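Local coordinates for protein probable 2-phosphosulfolactate phosphatase (Clostridium acetobutylicum, PDB 1VR0) that probably hydrolyses (2R)-O-phospho-3-sulfolactate to (2R)-3-sulfolactate and phosphate, a reaction that uses magnesium as cofactor, at residues I78-E82 and F91-N95; G133-N137 and Y228-K232. All coordinates share one frame. Numbering follows the deposited sequence.

Overall arrangement
The two contacts lie in different parts of the fold, their centres about 20 Å apart and their nearest atoms about 7 Å apart, and they share no helix or strand. Interaction 1 is the more buried: a loop runs along strand 77-81, an edge strand of the three-stranded parallel sheet, held mainly by backbone hydrogen bonds, and its far end meets the bound sulfolactate. Interaction 2 lies just beyond the larger mixed sheet, where the loop after strand 129-133 meets the end of helix 223-229. It is only partly buried, has no direct hydrogen bond between its segments, and relies on two aliphatic side chains and a bridging water.

Interaction 1 of 2, residues I78-E82 and F91-N95; sequences ILGGE and FDFSN. With 3SL ((2R)-3-sulfolactic acid), chain E.
Strand 77-81 is extended through I78-G81, and the irregular loop F91-N95 runs beside it, the two directions 59° apart. CA atoms pair as L79 with F91 (5.0 Å), G80 with F93 (4.6 Å) and G81 with N95 (4.6 Å). F91 (chi1 m) lays one ring face over L79, whose CB sits 3.9 Å from the ring centroid in a CH-pi contact; G80 O lies near the ring edge, 3.4 Å from F91 CE2. D92 holds the strand at L79: its OD2 accepts from L79 N (2.9 Å), while D92 N and F93 N both donate to L79 O (2.8 and 2.9 Å). At F93 the carbonyl O comes 3.3 Å from G80 CA in a CA-H...O contact, and a water donates to both F93 O (2.7 Å) and G81 O (2.8 Å). S94 O accepts from G81 N (3.2 Å). G81 has phi/psi 121/-155, where a CB would jam against the preceding carbonyl. N95 (chi1 t) sets its CB 3.5 Å from E82 CG and sends ND2 to O3S of the sulfolactate (2.9 Å). Both E82 and N95 line that ligand pocket, so this strand-edge contact helps shape the active site; E82 OE1 is itself hydrogen-bonded to T115 and G85. On its other edge, strand 77-81 pairs with strand 109-113, while L79 packs against A66, L67 and V70 of helix 63-73 and F91 reaches V63.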
ATOM      1  N   ILE A  78     -34.859   5.861  -3.715  1.00 39.32           N
ATOM      2  CA  ILE A  78     -34.313   7.166  -3.384  1.00 39.16           C
ATOM      3  C   ILE A  78     -32.871   7.295  -3.909  1.00 39.44           C
ATOM      4  O   ILE A  78     -32.171   6.292  -4.082  1.00 39.26           O
ATOM      5  CB  ILE A  78     -34.347   7.427  -1.860  1.00 39.14           C
ATOM      6  CG1 ILE A  78     -33.631   6.320  -1.078  1.00 39.43           C
ATOM      7  CG2 ILE A  78     -35.790   7.533  -1.362  1.00 38.78           C
ATOM      8  CD1 ILE A  78     -33.590   6.572   0.428  1.00 39.38           C
ATOM      9  N   LEU A  79     -32.441   8.533  -4.153  1.00 39.46           N
ATOM     10  CA  LEU A  79     -31.114   8.832  -4.714  1.00 39.32           C
ATOM     11  C   LEU A  79     -30.194   9.476  -3.681  1.00 39.23           C
ATOM     12  O   LEU A  79     -30.478  10.556  -3.173  1.00 39.23           O
ATOM     13  CB  LEU A  79     -31.258   9.798  -5.901  1.00 39.23           C
ATOM     14  CG  LEU A  79     -31.774   9.223  -7.217  1.00 38.57           C
ATOM     15  CD1 LEU A  79     -32.149  10.325  -8.155  1.00 37.56           C
ATOM     16  CD2 LEU A  79     -30.731   8.328  -7.863  1.00 38.33           C
ATOM     17  N   GLY A  80     -29.074   8.834  -3.405  1.00 39.66           N
ATOM     18  CA  GLY A  80     -28.047   9.408  -2.520  1.00 39.80           C
ATOM     19  C   GLY A  80     -26.613   9.182  -2.982  1.00 39.62           C
ATOM     20  O   GLY A  80     -26.375   8.549  -3.997  1.00 38.90           O
ATOM     21  N   GLY A  81     -25.669   9.708  -2.205  1.00 40.27           N
ATOM     22  CA  GLY A  81     -24.227   9.662  -2.512  1.00 40.38           C
ATOM     23  C   GLY A  81     -23.612  11.042  -2.621  1.00 40.39           C
ATOM     24  O   GLY A  81     -24.106  12.005  -2.058  1.00 39.86           O
ATOM     25  N   GLU A  82     -22.518  11.140  -3.366  1.00 41.01           N
ATOM     26  CA  GLU A  82     -21.820  12.436  -3.526  1.00 41.16           C
ATOM     27  C   GLU A  82     -20.835  12.483  -4.674  1.00 41.14           C
ATOM     28  O   GLU A  82     -20.352  11.447  -5.154  1.00 40.79           O
ATOM     29  CB  GLU A  82     -21.054  12.796  -2.249  1.00 40.83           C
ATOM     30  CG  GLU A  82     -20.148  11.686  -1.724  1.00 40.92           C
ATOM     31  CD  GLU A  82     -18.837  11.453  -2.532  1.00 40.77           C
ATOM     32  OE1 GLU A  82     -18.337  12.352  -3.234  1.00 43.10           O
ATOM     33  OE2 GLU A  82     -18.268  10.351  -2.450  1.00 39.94           O
ATOM     34  N   PHE A  91     -30.556  14.870  -6.498  1.00 39.64           N
ATOM     35  CA  PHE A  91     -30.617  13.686  -5.616  1.00 39.50           C
ATOM     36  C   PHE A  91     -31.439  14.003  -4.380  1.00 39.28           C
ATOM     37  O   PHE A  91     -31.725  15.158  -4.103  1.00 39.08           O
ATOM     38  CB  PHE A  91     -29.203  13.201  -5.200  1.00 39.69           C
ATOM     39  CG  PHE A  91     -28.534  12.283  -6.199  1.00 38.95           C
ATOM     40  CD1 PHE A  91     -28.772  12.395  -7.567  1.00 39.87           C
ATOM     41  CD2 PHE A  91     -27.671  11.313  -5.768  1.00 39.45           C
ATOM     42  CE1 PHE A  91     -28.153  11.544  -8.479  1.00 39.43           C
ATOM     43  CE2 PHE A  91     -27.046  10.442  -6.681  1.00 40.44           C
ATOM     44  CZ  PHE A  91     -27.297  10.566  -8.037  1.00 40.28           C
ATOM     45  N   ASP A  92     -31.806  12.964  -3.640  1.00 39.17           N
ATOM     46  CA  ASP A  92     -32.643  13.114  -2.453  1.00 39.09           C
ATOM     47  C   ASP A  92     -31.787  13.374  -1.223  1.00 39.60           C
ATOM     48  O   ASP A  92     -32.127  14.213  -0.386  1.00 39.38           O
ATOM     49  CB  ASP A  92     -33.514  11.863  -2.271  1.00 38.57           C
ATOM     50  CG  ASP A  92     -34.460  11.651  -3.434  1.00 37.55           C
ATOM     51  OD1 ASP A  92     -35.189  12.599  -3.764  1.00 38.62           O
ATOM     52  OD2 ASP A  92     -34.468  10.568  -4.046  1.00 34.04           O
ATOM     53  N   PHE A  93     -30.671  12.659  -1.127  1.00 39.81           N
ATOM     54  CA  PHE A  93     -29.787  12.781  -0.001  1.00 40.17           C
ATOM     55  C   PHE A  93     -28.352  12.831  -0.451  1.00 40.29           C
ATOM     56  O   PHE A  93     -28.014  12.598  -1.617  1.00 40.27           O
ATOM     57  CB  PHE A  93     -30.022  11.626   0.976  1.00 41.04           C
ATOM     58  CG  PHE A  93     -31.418  11.574   1.467  1.00 42.13           C
ATOM     59  CD1 PHE A  93     -31.898  12.588   2.322  1.00 44.20           C
ATOM     60  CD2 PHE A  93     -32.288  10.593   1.025  1.00 42.99           C
ATOM     61  CE1 PHE A  93     -33.247  12.616   2.759  1.00 42.56           C
ATOM     62  CE2 PHE A  93     -33.627  10.604   1.442  1.00 44.29           C
ATOM     63  CZ  PHE A  93     -34.107  11.639   2.325  1.00 42.77           C
ATOM     64  N   SER A  94     -27.508  13.152   0.513  1.00 40.24           N
ATOM     65  CA  SER A  94     -26.098  13.347   0.291  1.00 39.93           C
ATOM     66  C   SER A  94     -25.432  12.088   0.783  1.00 39.62           C
ATOM     67  O   SER A  94     -26.024  11.023   0.642  1.00 39.49           O
ATOM     68  CB  SER A  94     -25.687  14.634   1.006  1.00 39.62           C
ATOM     69  OG  SER A  94     -24.371  14.592   1.432  1.00 40.91           O
ATOM     70  N   ASN A  95     -24.214  12.180   1.310  1.00 39.71           N
ATOM     71  CA  ASN A  95     -23.490  10.996   1.786  1.00 40.15           C
ATOM     72  C   ASN A  95     -23.169  11.052   3.294  1.00 39.94           C
ATOM     73  O   ASN A  95     -22.203  10.469   3.768  1.00 39.61           O
ATOM     74  CB  ASN A  95     -22.228  10.741   0.937  1.00 40.27           C
ATOM     75  CG  ASN A  95     -21.858   9.297   0.921  1.00 40.99           C
ATOM     76  OD1 ASN A  95     -22.713   8.460   0.675  1.00 47.25           O
ATOM     77  ND2 ASN A  95     -20.620   8.973   1.239  1.00 40.39           N
TER
HETATM   78  O11 3SL E 300     -14.050  13.386  -1.564  1.00 73.89           O
HETATM   79  C1  3SL E 300     -14.861  13.416  -0.617  1.00 73.32           C
HETATM   80  O12 3SL E 300     -14.901  14.300   0.276  1.00 73.24           O
HETATM   81  C2  3SL E 300     -15.844  12.307  -0.569  1.00 73.16           C
HETATM   82  O2  3SL E 300     -15.147  11.116  -0.923  1.00 70.38           O
HETATM   83  C3  3SL E 300     -16.431  12.274   0.829  1.00 75.28           C
HETATM   84  S   3SL E 300     -17.359  10.919   1.077  1.00 78.91           S
HETATM   85  O3S 3SL E 300     -18.785  11.260   0.936  1.00 79.24           O
HETATM   86  O1S 3SL E 300     -16.885   9.697   0.342  1.00 77.80           O
HETATM   87  O2S 3SL E 300     -17.285  10.603   2.509  1.00 82.36           O
HETATM   88  O   HOH W   1     -26.142  13.261  -3.482  1.00 33.50           O

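Interaction 2 of 2, residues G133-N137 and Y228-K232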
ATOM      1  N   GLY A 133     -17.882  -3.156   5.193  1.00 38.78           N
ATOM      2  CA  GLY A 133     -17.340  -2.923   6.515  1.00 39.01           C
ATOM      3  C   GLY A 133     -17.042  -1.479   6.822  1.00 39.24           C
ATOM      4  O   GLY A 133     -16.828  -0.655   5.935  1.00 39.57           O
ATOM      5  N   SER A 134     -17.037  -1.182   8.112  1.00 39.60           N
ATOM      6  CA  SER A 134     -16.835   0.177   8.606  1.00 39.68           C
ATOM      7  C   SER A 134     -16.454   0.027  10.051  1.00 39.67           C
ATOM      8  O   SER A 134     -16.538  -1.085  10.614  1.00 39.80           O
ATOM      9  CB  SER A 134     -18.140   0.971   8.485  1.00 40.13           C
ATOM     10  OG  SER A 134     -19.200   0.401   9.273  1.00 40.00           O
ATOM     11  N   VAL A 135     -16.101   1.133  10.689  1.00 39.65           N
ATOM     12  CA  VAL A 135     -15.882   1.098  12.147  1.00 39.79           C
ATOM     13  C   VAL A 135     -17.148   0.673  12.874  1.00 39.42           C
ATOM     14  O   VAL A 135     -17.100  -0.063  13.865  1.00 39.56           O
ATOM     15  CB  VAL A 135     -15.380   2.474  12.699  1.00 39.44           C
ATOM     16  CG1 VAL A 135     -15.068   2.401  14.191  1.00 39.75           C
ATOM     17  CG2 VAL A 135     -14.144   2.888  11.980  1.00 40.68           C
ATOM     18  N   LEU A 136     -18.276   1.148  12.372  1.00 39.48           N
ATOM     19  CA  LEU A 136     -19.570   0.939  13.030  1.00 39.77           C
ATOM     20  C   LEU A 136     -19.933  -0.528  13.162  1.00 39.46           C
ATOM     21  O   LEU A 136     -20.545  -0.902  14.143  1.00 39.49           O
ATOM     22  CB  LEU A 136     -20.673   1.629  12.233  1.00 40.11           C
ATOM     23  CG  LEU A 136     -20.540   3.124  12.009  1.00 40.31           C
ATOM     24  CD1 LEU A 136     -21.419   3.539  10.833  1.00 40.76           C
ATOM     25  CD2 LEU A 136     -20.893   3.852  13.286  1.00 40.12           C
ATOM     26  N   ASN A 137     -19.586  -1.347  12.163  1.00 39.42           N
ATOM     27  CA  ASN A 137     -19.890  -2.783  12.213  1.00 39.40           C
ATOM     28  C   ASN A 137     -18.661  -3.696  12.192  1.00 39.52           C
ATOM     29  O   ASN A 137     -18.758  -4.872  11.841  1.00 39.37           O
ATOM     30  CB  ASN A 137     -20.889  -3.168  11.112  1.00 39.33           C
ATOM     31  CG  ASN A 137     -20.291  -3.142   9.726  1.00 38.18           C
ATOM     32  OD1 ASN A 137     -19.223  -2.591   9.517  1.00 38.24           O
ATOM     33  ND2 ASN A 137     -20.979  -3.750   8.775  1.00 36.21           N
ATOM     34  N   TYR A 228     -19.231  10.418  14.247  1.00 39.77           N
ATOM     35  CA  TYR A 228     -20.159   9.316  14.167  1.00 39.62           C
ATOM     36  C   TYR A 228     -19.476   8.084  13.546  1.00 39.88           C
ATOM     37  O   TYR A 228     -19.549   6.988  14.095  1.00 39.68           O
ATOM     38  CB  TYR A 228     -21.406   9.739  13.364  1.00 39.19           C
ATOM     39  CG  TYR A 228     -22.316   8.596  13.064  1.00 38.19           C
ATOM     40  CD1 TYR A 228     -23.235   8.157  14.008  1.00 38.35           C
ATOM     41  CD2 TYR A 228     -22.220   7.897  11.871  1.00 37.19           C
ATOM     42  CE1 TYR A 228     -24.067   7.070  13.758  1.00 37.67           C
ATOM     43  CE2 TYR A 228     -23.043   6.802  11.610  1.00 37.04           C
ATOM     44  CZ  TYR A 228     -23.969   6.407  12.558  1.00 38.25           C
ATOM     45  OH  TYR A 228     -24.809   5.348  12.323  1.00 39.50           O
ATOM     46  N   CYS A 229     -18.803   8.279  12.418  1.00 40.23           N
ATOM     47  CA  CYS A 229     -18.120   7.182  11.721  1.00 41.17           C
ATOM     48  C   CYS A 229     -16.956   6.551  12.484  1.00 40.72           C
ATOM     49  O   CYS A 229     -16.496   5.467  12.122  1.00 40.76           O
ATOM     50  CB  CYS A 229     -17.627   7.643  10.355  1.00 41.27           C
ATOM     51  SG  CYS A 229     -18.980   8.124   9.247  1.00 44.22           S
ATOM     52  N   CYS A 230     -16.490   7.220  13.524  1.00 40.13           N
ATOM     53  CA  CYS A 230     -15.480   6.644  14.393  1.00 40.33           C
ATOM     54  C   CYS A 230     -16.040   5.831  15.555  1.00 40.26           C
ATOM     55  O   CYS A 230     -15.277   5.304  16.342  1.00 40.25           O
ATOM     56  CB  CYS A 230     -14.617   7.762  14.943  1.00 40.32           C
ATOM     57  SG  CYS A 230     -13.587   8.489  13.682  1.00 42.30           S
ATOM     58  N   LYS A 231     -17.364   5.754  15.692  1.00 40.27           N
ATOM     59  CA  LYS A 231     -17.968   4.970  16.765  1.00 40.10           C
ATOM     60  C   LYS A 231     -17.876   3.466  16.475  1.00 39.87           C
ATOM     61  O   LYS A 231     -18.252   2.983  15.408  1.00 39.76           O
ATOM     62  CB  LYS A 231     -19.415   5.422  17.012  1.00 40.16           C
ATOM     63  CG  LYS A 231     -19.506   6.924  17.305  1.00 41.04           C
ATOM     64  CD  LYS A 231     -20.300   7.309  18.542  1.00 42.25           C
ATOM     65  CE  LYS A 231     -19.564   8.484  19.306  1.00 43.46           C
ATOM     66  NZ  LYS A 231     -20.045   8.761  20.717  1.00 42.78           N
ATOM     67  N   LYS A 232     -17.346   2.734  17.439  1.00 39.99           N
ATOM     68  CA  LYS A 232     -17.135   1.287  17.315  1.00 40.41           C
ATOM     69  C   LYS A 232     -18.399   0.485  17.562  1.00 40.37           C
ATOM     70  O   LYS A 232     -19.138   0.783  18.477  1.00 40.41           O
ATOM     71  CB  LYS A 232     -16.064   0.800  18.329  1.00 40.13           C
ATOM     72  CG  LYS A 232     -14.625   1.242  18.020  1.00 40.01           C
ATOM     73  CD  LYS A 232     -13.658   0.827  19.119  1.00 39.66           C
ATOM     74  CE  LYS A 232     -12.240   0.909  18.642  1.00 40.20           C
ATOM     75  NZ  LYS A 232     -11.324   0.845  19.803  1.00 40.28           N
TER
HETATM   76  O   HOH W   2     -17.369   3.721  10.264  1.00 24.54           O
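This is a loop-to-helix-end contact, mostly van der Waals, between the turn joining strand 129-133 to helix 138-148 and the C-terminal end of helix 223-229 with the residues that follow. V135 and L136 do the work from 133-137. V135 points at the chain leaving the helix: its CB is 3.2 Å from C229 O, and its CG1 lies 3.6 Å from C230 O and 3.5 Å from K231 O. The L136 side chain reaches Y228, with CD2 over one face of the ring and CD1 3.7 Å from CE2; Y228 OH is hydrogen-bonded to T48 OG1 of helix 42-51. L136 CA also makes a CA-H...O contact with K231 O (3.4 Å). Within 228-232, K231 N donates to Y228 O at 3.0 Å as the helix runs out. Around the contact, V135 touches C170 of helix 165-181, and K232 NZ is hydrogen-bonded to E202 O and Y198 OH. No direct hydrogen bond crosses between the segments; a water does, donating to C229 O (2.7 Å) and weakly accepting from V135 N (2.9 Å). With V135 set against backbone carbonyls and L136 against the Y228 ring, the fit depends on shape, and the water gives C229 O a hydrogen-bond donor.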